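PDB 7C45: CCHC-type domain-containing protein from Trypanosoma brucei brucei, which trims guide RNA as an RNase D, probably acting as a 3'-5' exoribonuclease, and carries two zinc-binding CCHC modules. Local coordinates for residues C103-V107 with Y222-Y226; T129-W133 with V243-E249; R56-V60 with L72-L76. All blocks are in the same frame, centred on the assembly; numbering follows the deposited sequence.

Contact 1. Residues C103-V107 with Y222-Y226. With nucleotides of chain B.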
loop_
_atom_site.group_PDB
_atom_site.type_symbol
_atom_site.label_atom_id
_atom_site.label_comp_id
_atom_site.label_asym_id
_atom_site.label_seq_id
_atom_site.Cartn_x
_atom_site.Cartn_y
_atom_site.Cartn_z
ATOM N N CYS A 103 -4.290 4.082 -2.389
ATOM C CA CYS A 103 -4.865 3.931 -3.725
ATOM C C CYS A 103 -5.151 5.259 -4.409
ATOM O O CYS A 103 -5.542 5.266 -5.577
ATOM C CB CYS A 103 -6.180 3.145 -3.661
ATOM S SG CYS A 103 -7.546 3.954 -2.810
ATOM N N ARG A 104 -4.958 6.381 -3.726
ATOM C CA ARG A 104 -5.597 7.617 -4.178
ATOM C C ARG A 104 -5.071 8.062 -5.536
ATOM O O ARG A 104 -5.835 8.234 -6.491
ATOM C CB ARG A 104 -5.389 8.714 -3.136
ATOM C CG ARG A 104 -6.229 8.498 -1.879
ATOM C CD ARG A 104 -5.841 9.524 -0.797
ATOM N NE ARG A 104 -4.437 9.409 -0.499
ATOM C CZ ARG A 104 -3.767 10.256 0.271
ATOM N NH1 ARG A 104 -4.402 11.269 0.863
ATOM N NH2 ARG A 104 -2.466 10.072 0.449
ATOM N N ARG A 105 -3.772 8.312 -5.610
ATOM C CA ARG A 105 -3.158 8.717 -6.876
ATOM C C ARG A 105 -3.278 7.621 -7.934
ATOM O O ARG A 105 -3.457 7.915 -9.125
ATOM C CB ARG A 105 -1.685 9.066 -6.649
ATOM C CG ARG A 105 -1.328 10.510 -6.746
ATOM C CD ARG A 105 -2.151 11.323 -5.806
ATOM N NE ARG A 105 -3.200 12.078 -6.491
ATOM C CZ ARG A 105 -4.080 12.815 -5.833
ATOM N NH1 ARG A 105 -5.029 13.485 -6.476
ATOM N NH2 ARG A 105 -3.997 12.883 -4.508
ATOM N N ASP A 106 -3.155 6.358 -7.527
ATOM C CA ASP A 106 -3.246 5.245 -8.473
ATOM C C ASP A 106 -4.599 5.217 -9.151
ATOM O O ASP A 106 -4.695 5.087 -10.379
ATOM C CB ASP A 106 -3.020 3.913 -7.757
ATOM C CG ASP A 106 -1.585 3.722 -7.322
ATOM O OD1 ASP A 106 -0.727 4.520 -7.734
ATOM O OD2 ASP A 106 -1.329 2.748 -6.592
ATOM N N VAL A 107 -5.659 5.331 -8.352
ATOM C CA VAL A 107 -7.012 5.241 -8.866
ATOM C C VAL A 107 -7.322 6.446 -9.740
ATOM O O VAL A 107 -7.975 6.324 -10.793
ATOM C CB VAL A 107 -7.969 5.095 -7.668
ATOM C CG1 VAL A 107 -9.326 5.652 -7.953
ATOM C CG2 VAL A 107 -7.993 3.628 -7.232
ATOM N N TYR A 222 -12.944 6.128 -1.101
ATOM C CA TYR A 222 -11.770 6.741 -1.726
ATOM C C TYR A 222 -11.783 6.545 -3.233
ATOM O O TYR A 222 -11.429 7.464 -3.991
ATOM C CB TYR A 222 -10.491 6.174 -1.118
ATOM C CG TYR A 222 -10.121 6.912 0.128
ATOM C CD1 TYR A 222 -9.543 8.170 0.056
ATOM C CD2 TYR A 222 -10.369 6.368 1.377
ATOM C CE1 TYR A 222 -9.242 8.882 1.204
ATOM C CE2 TYR A 222 -10.066 7.072 2.537
ATOM C CZ TYR A 222 -9.496 8.327 2.447
ATOM O OH TYR A 222 -9.197 9.049 3.589
ATOM N N VAL A 223 -12.191 5.358 -3.692
ATOM C CA VAL A 223 -12.239 5.134 -5.138
ATOM C C VAL A 223 -13.321 6.006 -5.773
ATOM O O VAL A 223 -13.136 6.551 -6.858
ATOM C CB VAL A 223 -12.429 3.637 -5.458
ATOM C CG1 VAL A 223 -12.552 3.420 -6.972
ATOM C CG2 VAL A 223 -11.238 2.832 -4.940
ATOM N N GLU A 224 -14.464 6.167 -5.099
ATOM C CA GLU A 224 -15.491 7.066 -5.620
ATOM C C GLU A 224 -14.972 8.489 -5.734
ATOM O O GLU A 224 -15.319 9.220 -6.665
ATOM C CB GLU A 224 -16.720 7.038 -4.716
ATOM C CG GLU A 224 -17.539 5.770 -4.814
ATOM C CD GLU A 224 -18.168 5.601 -6.182
ATOM O OE1 GLU A 224 -18.922 6.508 -6.610
ATOM O OE2 GLU A 224 -17.893 4.568 -6.827
ATOM N N HIS A 225 -14.168 8.913 -4.769
ATOM C CA HIS A 225 -13.677 10.286 -4.741
ATOM C C HIS A 225 -12.625 10.522 -5.826
ATOM O O HIS A 225 -12.623 11.575 -6.477
ATOM C CB HIS A 225 -13.105 10.587 -3.358
ATOM C CG HIS A 225 -12.860 12.039 -3.101
ATOM N ND1 HIS A 225 -11.758 12.710 -3.587
ATOM C CD2 HIS A 225 -13.584 12.950 -2.408
ATOM C CE1 HIS A 225 -11.813 13.971 -3.196
ATOM N NE2 HIS A 225 -12.914 14.143 -2.489
ATOM N N TYR A 226 -11.743 9.539 -6.055
ATOM C CA TYR A 226 -10.548 9.752 -6.866
ATOM C C TYR A 226 -10.670 9.217 -8.283
ATOM O O TYR A 226 -9.870 9.596 -9.137
ATOM C CB TYR A 226 -9.319 9.136 -6.157
ATOM C CG TYR A 226 -8.835 10.051 -5.066
ATOM C CD1 TYR A 226 -9.366 9.960 -3.789
ATOM C CD2 TYR A 226 -7.927 11.073 -5.334
ATOM C CE1 TYR A 226 -8.960 10.836 -2.776
ATOM C CE2 TYR A 226 -7.513 11.961 -4.332
ATOM C CZ TYR A 226 -8.040 11.845 -3.054
ATOM O OH TYR A 226 -7.645 12.724 -2.057
ATOM P P U B 8 5.527 10.259 4.728
ATOM O OP1 U B 8 5.725 11.697 4.445
ATOM O OP2 U B 8 5.436 9.833 6.147
ATOM O "O5'" U B 8 4.265 9.816 3.883
ATOM C "C5'" U B 8 3.398 8.800 4.341
ATOM C "C4'" U B 8 2.339 8.518 3.318
ATOM O "O4'" U B 8 1.574 9.720 3.067
ATOM C "C3'" U B 8 2.819 8.092 1.942
ATOM O "O3'" U B 8 3.142 6.718 1.902
ATOM C "C2'" U B 8 1.640 8.464 1.056
ATOM O "O2'" U B 8 0.592 7.505 1.182
ATOM C "C1'" U B 8 1.170 9.758 1.722
ATOM N N1 U B 8 1.771 10.974 1.124
ATOM C C2 U B 8 1.202 11.461 -0.023
ATOM O O2 U B 8 0.278 10.898 -0.573
ATOM N N3 U B 8 1.788 12.611 -0.511
ATOM C C4 U B 8 2.840 13.287 0.086
ATOM O O4 U B 8 3.282 14.318 -0.430
ATOM C C5 U B 8 3.346 12.719 1.296
ATOM C C6 U B 8 2.797 11.601 1.770
ATOM P P U B 9 4.249 6.169 0.876
ATOM O OP1 U B 9 4.370 4.716 1.153
ATOM O OP2 U B 9 5.429 7.054 1.013
ATOM O "O5'" U B 9 3.595 6.448 -0.547
ATOM C "C5'" U B 9 2.715 5.517 -1.166
ATOM C "C4'" U B 9 2.144 6.007 -2.486
ATOM O "O4'" U B 9 1.560 7.324 -2.358
ATOM C "C3'" U B 9 3.098 6.151 -3.660
ATOM O "O3'" U B 9 3.418 4.917 -4.256
ATOM C "C2'" U B 9 2.349 7.100 -4.585
ATOM O "O2'" U B 9 1.330 6.430 -5.318
ATOM C "C1'" U B 9 1.680 8.026 -3.576
ATOM N N1 U B 9 2.474 9.244 -3.342
ATOM C C2 U B 9 2.455 10.241 -4.319
ATOM O O2 U B 9 1.824 10.171 -5.354
ATOM N N3 U B 9 3.215 11.346 -4.046
ATOM C C4 U B 9 3.983 11.556 -2.920
ATOM O O4 U B 9 4.615 12.606 -2.820
ATOM C C5 U B 9 3.956 10.484 -1.965
ATOM C C6 U B 9 3.222 9.387 -2.199
#
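The first torsion of Tyr226 (chi1 -79°) brings its ring under Arg104 CB, and that of Arg104 (chi1 -72°) runs CG and CD on along the ring, so the two side chains lie alongside one another. Arg104 CB stands over the middle of the Tyr226 ring, 3.9 Å from the centroid and almost on the ring normal, a CH-pi contact. Arg104 CG continues over that face, 3.7 Å from Tyr226 CE1, and also reaches Tyr222 CD1 at 3.9 Å, so both tyrosines pack on the aliphatic part of one arginine. A bend at chi3 (-58°) then carries the guanidinium past the rings toward the RNA, where Arg104 NH2 lies 3.0 Å from O2 of U8 of chain B. Salt bridges to Asp237 and Asp102 fix its rotation.

Arg105 starts out away from the opposing helix, but bends at chi2 and chi3 bring its guanidinium back. The Tyr226 ring stands nearly perpendicular to that group, its edge turned to the guanidinium face, with Arg105 NH1 3.6 Å from Tyr226 CE2. Glu235 ties the pair together, accepting the Arg105 salt bridge and bonding Tyr226 OH, while Arg105 CG passes 3.5 Å from O2 of U9 of chain B. Val107 CG1 closes the apolar side, 3.9 Å from Tyr226 CB and 4.0 Å from Val223 CG1. No hydrogen bond joins the two segments. Asp106, a manganese ligand in another crystal of this protein, takes no part in this packing; its OD1 lies near the ribose of U9 of chain B.

The contact thus sets the start of helix 104-114 against the end of helix 212-226. Asp123, at the end of strand 121-123, bonds Cys103 N, and the chain beyond helix 212-226 returns with Glu235 and Asp237.

Contact 2. Residues T129-W133 with V243-E249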
loop_
_atom_site.group_PDB
_atom_site.type_symbol
_atom_site.label_atom_id
_atom_site.label_comp_id
_atom_site.label_asym_id
_atom_site.label_seq_id
_atom_site.Cartn_x
_atom_site.Cartn_y
_atom_site.Cartn_z
ATOM N N THR A 129 -4.130 2.566 9.128
ATOM C CA THR A 129 -4.597 3.778 9.797
ATOM C C THR A 129 -5.868 3.518 10.599
ATOM O O THR A 129 -5.995 3.999 11.726
ATOM C CB THR A 129 -4.811 4.897 8.776
ATOM O OG1 THR A 129 -3.549 5.213 8.199
ATOM C CG2 THR A 129 -5.374 6.142 9.459
ATOM N N ALA A 130 -6.808 2.732 10.050
ATOM C CA ALA A 130 -8.072 2.488 10.741
ATOM C C ALA A 130 -7.838 1.786 12.068
ATOM O O ALA A 130 -8.547 2.041 13.050
ATOM C CB ALA A 130 -9.004 1.652 9.858
ATOM N N ILE A 131 -6.836 0.917 12.108
ATOM C CA ILE A 131 -6.458 0.257 13.356
ATOM C C ILE A 131 -5.954 1.288 14.355
ATOM O O ILE A 131 -6.381 1.315 15.516
ATOM C CB ILE A 131 -5.408 -0.831 13.079
ATOM C CG1 ILE A 131 -6.052 -1.981 12.289
ATOM C CG2 ILE A 131 -4.752 -1.339 14.380
ATOM C CD1 ILE A 131 -5.064 -3.003 11.760
ATOM N N GLN A 132 -5.046 2.164 13.914
ATOM C CA GLN A 132 -4.566 3.220 14.807
ATOM C C GLN A 132 -5.685 4.144 15.243
ATOM O O GLN A 132 -5.650 4.667 16.361
ATOM C CB GLN A 132 -3.471 4.057 14.143
ATOM C CG GLN A 132 -2.404 3.215 13.533
ATOM C CD GLN A 132 -1.935 2.130 14.457
ATOM O OE1 GLN A 132 -1.595 2.374 15.624
ATOM N NE2 GLN A 132 -1.924 0.924 13.958
ATOM N N TRP A 133 -6.653 4.391 14.368
ATOM C CA TRP A 133 -7.793 5.215 14.732
ATOM C C TRP A 133 -8.622 4.548 15.821
ATOM O O TRP A 133 -8.963 5.182 16.824
ATOM C CB TRP A 133 -8.655 5.488 13.498
ATOM C CG TRP A 133 -9.927 6.187 13.826
ATOM C CD1 TRP A 133 -11.183 5.647 13.912
ATOM C CD2 TRP A 133 -10.051 7.556 14.176
ATOM N NE1 TRP A 133 -12.086 6.623 14.264
ATOM C CE2 TRP A 133 -11.418 7.796 14.435
ATOM C CE3 TRP A 133 -9.147 8.602 14.277
ATOM C CZ2 TRP A 133 -11.885 9.052 14.795
ATOM C CZ3 TRP A 133 -9.615 9.837 14.624
ATOM C CH2 TRP A 133 -10.969 10.053 14.895
ATOM N N VAL A 243 -5.775 10.388 6.963
ATOM C CA VAL A 243 -7.073 9.890 6.541
ATOM C C VAL A 243 -8.116 10.764 7.210
ATOM O O VAL A 243 -8.085 10.947 8.432
ATOM C CB VAL A 243 -7.269 8.408 6.914
ATOM C CG1 VAL A 243 -8.688 7.983 6.638
ATOM C CG2 VAL A 243 -6.277 7.533 6.152
ATOM N N ASN A 244 -8.992 11.336 6.398
ATOM C CA ASN A 244 -10.130 12.138 6.819
ATOM C C ASN A 244 -10.780 11.571 8.084
ATOM O O ASN A 244 -11.220 10.425 8.091
ATOM C CB ASN A 244 -11.113 12.143 5.633
ATOM C CG ASN A 244 -12.275 13.016 5.841
ATOM O OD1 ASN A 244 -13.012 12.836 6.784
ATOM N ND2 ASN A 244 -12.468 13.988 4.944
ATOM N N ARG A 245 -10.798 12.355 9.184
ATOM C CA ARG A 245 -11.401 11.864 10.433
ATOM C C ARG A 245 -12.894 11.610 10.293
ATOM O O ARG A 245 -13.421 10.659 10.882
ATOM C CB ARG A 245 -11.158 12.838 11.591
ATOM C CG ARG A 245 -9.718 13.020 11.946
ATOM C CD ARG A 245 -9.568 13.711 13.295
ATOM N NE ARG A 245 -8.164 13.851 13.625
ATOM C CZ ARG A 245 -7.373 14.776 13.092
ATOM N NH1 ARG A 245 -6.092 14.836 13.435
ATOM N NH2 ARG A 245 -7.859 15.652 12.223
ATOM N N ALA A 246 -13.605 12.454 9.539
ATOM C CA ALA A 246 -15.037 12.227 9.394
ATOM C C ALA A 246 -15.321 10.885 8.720
ATOM O O ALA A 246 -16.249 10.173 9.113
ATOM C CB ALA A 246 -15.682 13.372 8.616
ATOM N N TRP A 247 -14.533 10.517 7.704
ATOM C CA TRP A 247 -14.736 9.204 7.090
ATOM C C TRP A 247 -14.398 8.081 8.068
ATOM O O TRP A 247 -15.072 7.050 8.086
ATOM C CB TRP A 247 -13.912 9.067 5.816
ATOM C CG TRP A 247 -14.450 9.885 4.699
ATOM C CD1 TRP A 247 -15.504 10.760 4.743
ATOM C CD2 TRP A 247 -13.986 9.880 3.354
ATOM N NE1 TRP A 247 -15.697 11.323 3.504
ATOM C CE2 TRP A 247 -14.786 10.797 2.639
ATOM C CE3 TRP A 247 -12.969 9.204 2.693
ATOM C CZ2 TRP A 247 -14.590 11.041 1.282
ATOM C CZ3 TRP A 247 -12.775 9.461 1.348
ATOM C CH2 TRP A 247 -13.576 10.375 0.662
ATOM N N LEU A 248 -13.357 8.253 8.877
ATOM C CA LEU A 248 -13.035 7.247 9.889
ATOM C C LEU A 248 -14.190 7.083 10.868
ATOM O O LEU A 248 -14.601 5.956 11.187
ATOM C CB LEU A 248 -11.755 7.640 10.624
ATOM C CG LEU A 248 -10.459 7.396 9.833
ATOM C CD1 LEU A 248 -9.273 8.089 10.447
ATOM C CD2 LEU A 248 -10.161 5.927 9.719
ATOM N N GLU A 249 -14.722 8.206 11.357
ATOM C CA GLU A 249 -15.865 8.137 12.264
ATOM C C GLU A 249 -17.023 7.381 11.624
ATOM O O GLU A 249 -17.682 6.571 12.284
ATOM C CB GLU A 249 -16.310 9.545 12.685
ATOM C CG GLU A 249 -15.253 10.376 13.415
ATOM C CD GLU A 249 -15.392 10.346 14.942
ATOM O OE1 GLU A 249 -16.043 9.412 15.461
ATOM O OE2 GLU A 249 -14.839 11.250 15.608
#
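Trp133 lies across Leu248, its CB touching both leucine methyls, with Trp133 CB 4.1 Å from Leu248 CD1. With CG anti to the backbone N (chi1 173°), the ring reaches across to the opposing helix. Trp133 CG and CD2 continue over the same leucine, CD2 being 3.8 Å from Leu248 CD1. The five-membered ring sits squarely on Leu248 CB, whose distance to the ring centroid is 3.7 Å, a CH-pi contact nearly on the ring normal; CD1 and CE2 both lie on this methylene. Trp133 NE1, part of that face, gives its hydrogen bond to Gly253 O, which satisfies the buried nitrogen and fixes the turn of the indole. CE3 still lies on Leu248 CD1; only at the far rim do the partners change. There Trp133 CZ2 meets Glu249 CD at 3.7 Å, near the ring plane, CH2 reaches Glu249 OE2, and Trp133 CZ3 touches Arg245 CD at 4.1 Å.

The other end of the contact is smaller. Thr129 CG2 and Val243 CG2 approach to 3.7 Å as the two side chains run antiparallel, one methyl passing the other, and Thr129 OG1 bonds Arg140 O. Asn244 is the N-cap of helix 245-251, its OD1 accepting from Trp247 N at 2.9 Å; the donor lies 37° out of the carbonyl plane.

The axes of the short segments 129-133 and 245-249 cross at -77°, with a closest approach of 11.0 Å, bridged largely by Trp133 and Leu248. Helix 245-251 is held on a further flank by helix 212-226, where Leu218 touches Leu248 and Trp247, and Tyr222 meets Trp247 edge-to-face. Helix 124-136 directly follows strand 121-123, and Trp133 also bonds through its backbone to Gly256, just ahead of the first zinc module.

Contact 3. Residues R56-V60 with L72-L76; sequences RISLV and LFDVL
Arg56 and Leu76 cross at about a right angle: the extended arginine lays one guanidinium face against Leu76 CD1, which is 3.6 Å from Arg56 NE. Val75 packs obliquely on the opposing strand, its CG2 reaching Val60 CG2 at 3.8 Å and its CB lying 3.9 Å from Ile57 CG2. Phe73 turns the edge of its ring to the backbone, with Val60 O in the ring plane, 3.3 Å from Phe73 CD2. That same oxygen accepts from Phe73 N at 2.8 Å, and Val60 N returns a bond to Phe73 O at 3.1 Å, an antiparallel hydrogen-bonded pair. Val60 and Phe73 point to one face, toward helices 80-92 and 22-33. Leu59 leaves by the other, its CD2 lying over the Asp74 backbone. Asp74, its OD2 bonded to Thr77 OG1 and salt-bridged to Arg178, is the N-cap of helix 75-78, in whose first turn Leu76 N makes a weak bond to Ser58 O.

On its far side, strand 57-64 sets Ser58 and Leu59 in a classic beta bulge opposite Glu43, one of the calcium ligands. The arrangement is the antiparallel hairpin of an RNase H-like exonuclease sheet, next to strand 37-44 with metal ligands Asp41 and Glu43.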
loop_
_atom_site.group_PDB
_atom_site.type_symbol
_atom_site.label_atom_id
_atom_site.label_comp_id
_atom_site.label_asym_id
_atom_site.label_seq_id
_atom_site.Cartn_x
_atom_site.Cartn_y
_atom_site.Cartn_z
ATOM N N ARG A 56 2.621 10.399 -16.546
ATOM C CA ARG A 56 2.223 9.376 -17.512
ATOM C C ARG A 56 2.525 7.992 -16.958
ATOM O O ARG A 56 3.623 7.743 -16.476
ATOM C CB ARG A 56 2.980 9.590 -18.815
ATOM C CG ARG A 56 2.579 8.664 -19.933
ATOM C CD ARG A 56 3.335 9.103 -21.185
ATOM N NE ARG A 56 3.083 8.262 -22.338
ATOM C CZ ARG A 56 3.561 8.515 -23.545
ATOM N NH1 ARG A 56 4.308 9.603 -23.749
ATOM N NH2 ARG A 56 3.284 7.694 -24.547
ATOM N N ILE A 57 1.535 7.102 -16.985
ATOM C CA ILE A 57 1.759 5.759 -16.457
ATOM C C ILE A 57 2.863 5.073 -17.247
ATOM O O ILE A 57 2.847 5.058 -18.481
ATOM C CB ILE A 57 0.473 4.931 -16.504
ATOM C CG1 ILE A 57 -0.518 5.423 -15.446
ATOM C CG2 ILE A 57 0.807 3.475 -16.289
ATOM C CD1 ILE A 57 -1.869 4.788 -15.561
ATOM N N SER A 58 3.832 4.505 -16.530
ATOM C CA SER A 58 4.913 3.744 -17.144
ATOM C C SER A 58 4.705 2.246 -16.936
ATOM O O SER A 58 4.627 1.478 -17.898
ATOM C CB SER A 58 6.256 4.185 -16.563
ATOM O OG SER A 58 7.330 3.454 -17.119
ATOM N N LEU A 59 4.603 1.834 -15.680
ATOM C CA LEU A 59 4.368 0.451 -15.280
ATOM C C LEU A 59 3.103 0.351 -14.437
ATOM O O LEU A 59 2.798 1.255 -13.660
ATOM C CB LEU A 59 5.549 -0.090 -14.458
ATOM C CG LEU A 59 6.931 -0.102 -15.110
ATOM C CD1 LEU A 59 8.012 -0.557 -14.122
ATOM C CD2 LEU A 59 6.912 -0.984 -16.391
ATOM N N VAL A 60 2.355 -0.740 -14.606
ATOM C CA VAL A 60 1.392 -1.199 -13.610
ATOM C C VAL A 60 1.882 -2.553 -13.117
ATOM O O VAL A 60 2.215 -3.416 -13.932
ATOM C CB VAL A 60 -0.033 -1.303 -14.178
ATOM C CG1 VAL A 60 -0.977 -1.943 -13.140
ATOM C CG2 VAL A 60 -0.519 0.074 -14.629
ATOM N N LEU A 72 5.143 -7.112 -14.277
ATOM C CA LEU A 72 5.420 -5.698 -14.501
ATOM C C LEU A 72 4.835 -5.351 -15.863
ATOM O O LEU A 72 5.435 -5.652 -16.897
ATOM C CB LEU A 72 6.909 -5.393 -14.445
ATOM C CG LEU A 72 7.612 -5.810 -13.153
ATOM C CD1 LEU A 72 9.093 -5.577 -13.297
ATOM C CD2 LEU A 72 7.042 -5.007 -11.982
ATOM N N PHE A 73 3.666 -4.737 -15.864
ATOM C CA PHE A 73 3.008 -4.408 -17.119
ATOM C C PHE A 73 3.649 -3.152 -17.680
ATOM O O PHE A 73 3.564 -2.089 -17.069
ATOM C CB PHE A 73 1.515 -4.196 -16.918
ATOM C CG PHE A 73 0.766 -5.453 -16.608
ATOM C CD1 PHE A 73 0.415 -6.323 -17.626
ATOM C CD2 PHE A 73 0.409 -5.763 -15.307
ATOM C CE1 PHE A 73 -0.279 -7.481 -17.356
ATOM C CE2 PHE A 73 -0.305 -6.923 -15.027
ATOM C CZ PHE A 73 -0.655 -7.775 -16.057
ATOM N N ASP A 74 4.295 -3.277 -18.840
ATOM C CA ASP A 74 4.914 -2.119 -19.479
ATOM C C ASP A 74 3.831 -1.418 -20.301
ATOM O O ASP A 74 3.670 -1.631 -21.506
ATOM C CB ASP A 74 6.111 -2.543 -20.318
ATOM C CG ASP A 74 6.857 -1.361 -20.904
ATOM O OD1 ASP A 74 6.325 -0.245 -20.869
ATOM O OD2 ASP A 74 7.969 -1.554 -21.422
ATOM N N VAL A 75 3.050 -0.579 -19.611
ATOM C CA VAL A 75 1.963 0.143 -20.274
ATOM C C VAL A 75 2.519 1.116 -21.320
ATOM O O VAL A 75 1.913 1.316 -22.376
ATOM C CB VAL A 75 1.094 0.845 -19.198
ATOM C CG1 VAL A 75 0.003 1.721 -19.834
ATOM C CG2 VAL A 75 0.453 -0.184 -18.289
ATOM N N LEU A 76 3.671 1.729 -21.055
ATOM C CA LEU A 76 4.257 2.653 -22.033
ATOM C C LEU A 76 4.521 1.939 -23.353
ATOM O O LEU A 76 4.179 2.448 -24.427
ATOM C CB LEU A 76 5.548 3.260 -21.482
ATOM C CG LEU A 76 6.285 4.298 -22.320
ATOM C CD1 LEU A 76 5.419 5.540 -22.461
ATOM C CD2 LEU A 76 7.672 4.601 -21.730
#

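Overall arrangement
Contact 3 comes first along the chain, closing before contact 1 opens, whereas contacts 1 and 2 interlock, their segments alternating. Contact 3 lies in the mixed sheet of the exonuclease fold. Contacts 1 and 2 instead join helices that follow the sheet's last two strands, 104-114 and 124-136, to the later helices 212-226 and 245-251. Their centres are 16 Å apart, and they touch where Tyr222 packs on Val243 and Trp247. Contacts 2 and 3, 31 Å apart, lie on opposite sides of the chain's centre. Contact 1, 18 Å from contact 3, meets the RNA through segment 103-107, which places the packing of helix 212-226 directly behind RNA-contacting residues.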